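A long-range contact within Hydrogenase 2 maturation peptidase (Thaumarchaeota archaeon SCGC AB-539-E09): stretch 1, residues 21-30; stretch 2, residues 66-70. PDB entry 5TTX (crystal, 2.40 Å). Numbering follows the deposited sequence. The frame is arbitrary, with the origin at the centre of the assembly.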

# COMPACT_ATOMS: atom_id res chain seq x y z
N GLY A 21 -29.74 24.13 37.78
CA GLY A 21 -28.98 24.49 38.96
C GLY A 21 -27.53 24.72 38.64
O GLY A 21 -27.17 25.54 37.79
N ASP A 22 -26.66 23.99 39.33
CA ASP A 22 -25.23 24.23 39.16
C ASP A 22 -24.68 23.70 37.84
O ASP A 22 -23.50 23.95 37.53
CB ASP A 22 -24.46 23.64 40.35
CG ASP A 22 -24.74 24.36 41.65
OD1 ASP A 22 -24.54 23.74 42.72
OD2 ASP A 22 -25.17 25.55 41.63
N ASP A 23 -25.48 23.01 37.02
CA ASP A 23 -25.02 22.74 35.66
C ASP A 23 -24.91 24.00 34.83
O ASP A 23 -24.34 23.95 33.73
CB ASP A 23 -25.95 21.76 34.94
CG ASP A 23 -25.26 21.04 33.79
OD1 ASP A 23 -24.09 20.63 33.99
OD2 ASP A 23 -25.88 20.85 32.71
N GLY A 24 -25.46 25.11 35.30
CA GLY A 24 -25.25 26.38 34.64
C GLY A 24 -23.93 27.06 34.97
O GLY A 24 -23.75 28.21 34.58
N PHE A 25 -23.01 26.39 35.66
CA PHE A 25 -21.69 26.98 35.92
C PHE A 25 -21.03 27.54 34.65
O PHE A 25 -20.63 28.71 34.61
CB PHE A 25 -20.78 25.93 36.56
CG PHE A 25 -19.30 26.26 36.51
CD1 PHE A 25 -18.45 25.64 35.58
CD2 PHE A 25 -18.76 27.18 37.40
CE1 PHE A 25 -17.08 25.94 35.55
CE2 PHE A 25 -17.39 27.49 37.37
CZ PHE A 25 -16.55 26.88 36.48
N GLY A 26 -20.90 26.72 33.60
CA GLY A 26 -20.18 27.15 32.41
C GLY A 26 -20.79 28.37 31.73
O GLY A 26 -20.10 29.37 31.50
N PRO A 27 -22.08 28.30 31.38
CA PRO A 27 -22.74 29.48 30.79
C PRO A 27 -22.69 30.70 31.67
O PRO A 27 -22.64 31.83 31.16
CB PRO A 27 -24.18 29.00 30.58
CG PRO A 27 -24.06 27.47 30.37
CD PRO A 27 -22.89 27.06 31.26
N ARG A 28 -22.72 30.51 33.00
CA ARG A 28 -22.67 31.66 33.89
C ARG A 28 -21.27 32.29 33.93
O ARG A 28 -21.14 33.50 34.13
CB ARG A 28 -23.15 31.26 35.29
CG ARG A 28 -24.69 31.06 35.40
CD ARG A 28 -25.46 32.40 35.42
NE ARG A 28 -25.02 33.19 36.55
CZ ARG A 28 -25.60 33.18 37.75
NH1 ARG A 28 -26.68 32.41 37.97
NH2 ARG A 28 -25.10 33.91 38.72
N VAL A 29 -20.21 31.49 33.72
CA VAL A 29 -18.88 32.08 33.56
C VAL A 29 -18.83 32.90 32.27
O VAL A 29 -18.28 34.00 32.25
CB VAL A 29 -17.78 31.00 33.56
CG1 VAL A 29 -16.42 31.64 33.15
CG2 VAL A 29 -17.66 30.32 34.95
N VAL A 30 -19.41 32.38 31.20
CA VAL A 30 -19.47 33.16 29.96
C VAL A 30 -20.16 34.50 30.20
O VAL A 30 -19.72 35.53 29.69
CB VAL A 30 -20.16 32.34 28.85
CG1 VAL A 30 -20.42 33.22 27.61
CG2 VAL A 30 -19.28 31.16 28.50
N PHE A 66 -12.88 25.03 27.64
CA PHE A 66 -14.23 24.52 27.92
C PHE A 66 -14.49 24.63 29.41
O PHE A 66 -13.64 24.25 30.23
CB PHE A 66 -14.41 23.05 27.50
CG PHE A 66 -14.81 22.87 26.07
CD1 PHE A 66 -16.14 22.86 25.71
CD2 PHE A 66 -13.84 22.73 25.07
CE1 PHE A 66 -16.51 22.71 24.37
CE2 PHE A 66 -14.21 22.57 23.74
CZ PHE A 66 -15.55 22.57 23.39
N LEU A 67 -15.69 25.10 29.75
CA LEU A 67 -16.14 25.17 31.14
C LEU A 67 -17.41 24.36 31.28
O LEU A 67 -18.36 24.51 30.49
CB LEU A 67 -16.37 26.63 31.55
CG LEU A 67 -15.11 27.51 31.47
CD1 LEU A 67 -15.52 28.76 30.77
CD2 LEU A 67 -14.58 27.86 32.83
N ASP A 68 -17.44 23.48 32.28
CA ASP A 68 -18.61 22.64 32.49
C ASP A 68 -18.66 22.24 33.95
O ASP A 68 -17.79 22.60 34.75
CB ASP A 68 -18.60 21.41 31.57
CG ASP A 68 -17.42 20.46 31.85
OD1 ASP A 68 -16.53 20.82 32.63
OD2 ASP A 68 -17.39 19.35 31.30
N SER A 69 -19.66 21.44 34.27
CA SER A 69 -19.85 20.92 35.62
C SER A 69 -19.48 19.44 35.63
O SER A 69 -19.87 18.70 34.73
CB SER A 69 -21.30 21.17 36.07
OG SER A 69 -21.58 20.59 37.33
N VAL A 70 -18.70 19.03 36.62
CA VAL A 70 -18.17 17.66 36.69
C VAL A 70 -18.31 17.15 38.12
O VAL A 70 -17.86 17.80 39.07
CB VAL A 70 -16.69 17.58 36.26
CG1 VAL A 70 -16.51 17.92 34.80
CG2 VAL A 70 -15.82 18.50 37.12
O HOH W 1 -20.99 22.80 38.75
O HOH W 2 -21.83 20.92 32.28

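When a helix packs against the end of a strand, closeness is often set by where the backbone lacks a side chain, and the contact between residues 21-30 and 66-70 of this peptidase illustrates the principle. After G21, stretch 1 forms a short 3-10 segment, D22 to G24, tied down by bonds from G24 N to G21 O (3.1 Å) and from F25 N to D22 O (3.1 Å). G24 occupies the N-cap position, and the helix that follows is held by regular bonds such as V29 N to F25 O (2.9 Å). Stretch 2 supplies the extended strand 66-69. The two axes approach to 6.6 Å, and their directions differ by 137°, so the chains run obliquely opposed: D23 lies by S69, and G26 by L67.

The tightest backbone approach falls at G26, whose CA is 4.7 Å from L67 CA and 3.7 Å from L67 O. A CB here would point toward the strand and sit about 2.5 Å from L67 O, a clash. Glycine therefore suits the site, because its absent side chain lets the helix backbone lie directly against the strand carbonyl.

On the helix, F25 and V29, one turn apart, point toward the strand, and L67 points back toward them. F25 CE1 lies 4.1 Å from L67 CB, while V29 CG1 reaches L67 CD1 at 3.8 Å. All three are buried, and L67 has the largest area covered by the other stretch, its aliphatic side chain meeting both the aromatic ring of F25 and the branched side chain of V29. The F25 ring also meets the strand backbone obliquely, with CD1 3.2 Å from D68 O. D68 itself directs its CB away from the helix, and its carboxylate oxygens are hydrogen-bonded elsewhere in the structure.

Near the 3-10 segment the character becomes polar. No hydrogen bond passes directly between the stretches; water does the joining. S69 points toward stretch 1, its CB 3.5 Å from D23 OD1 and 3.8 Å from D22 O. Its small side chain fits this close approach while its hydroxyl remains available to solvent: one water donates to D22 O (3.0 Å) and lies 2.7 Å from S69 OG in a second hydrogen bond. Another water lies 2.8 Å from D23 OD1, placed to donate to it, and accepts from S69 N (3.0 Å), so it can bridge the D23 carboxylate to the strand backbone. The 323 Å² buried in all thus combines a close-packed apolar patch with a water-bridged polar end.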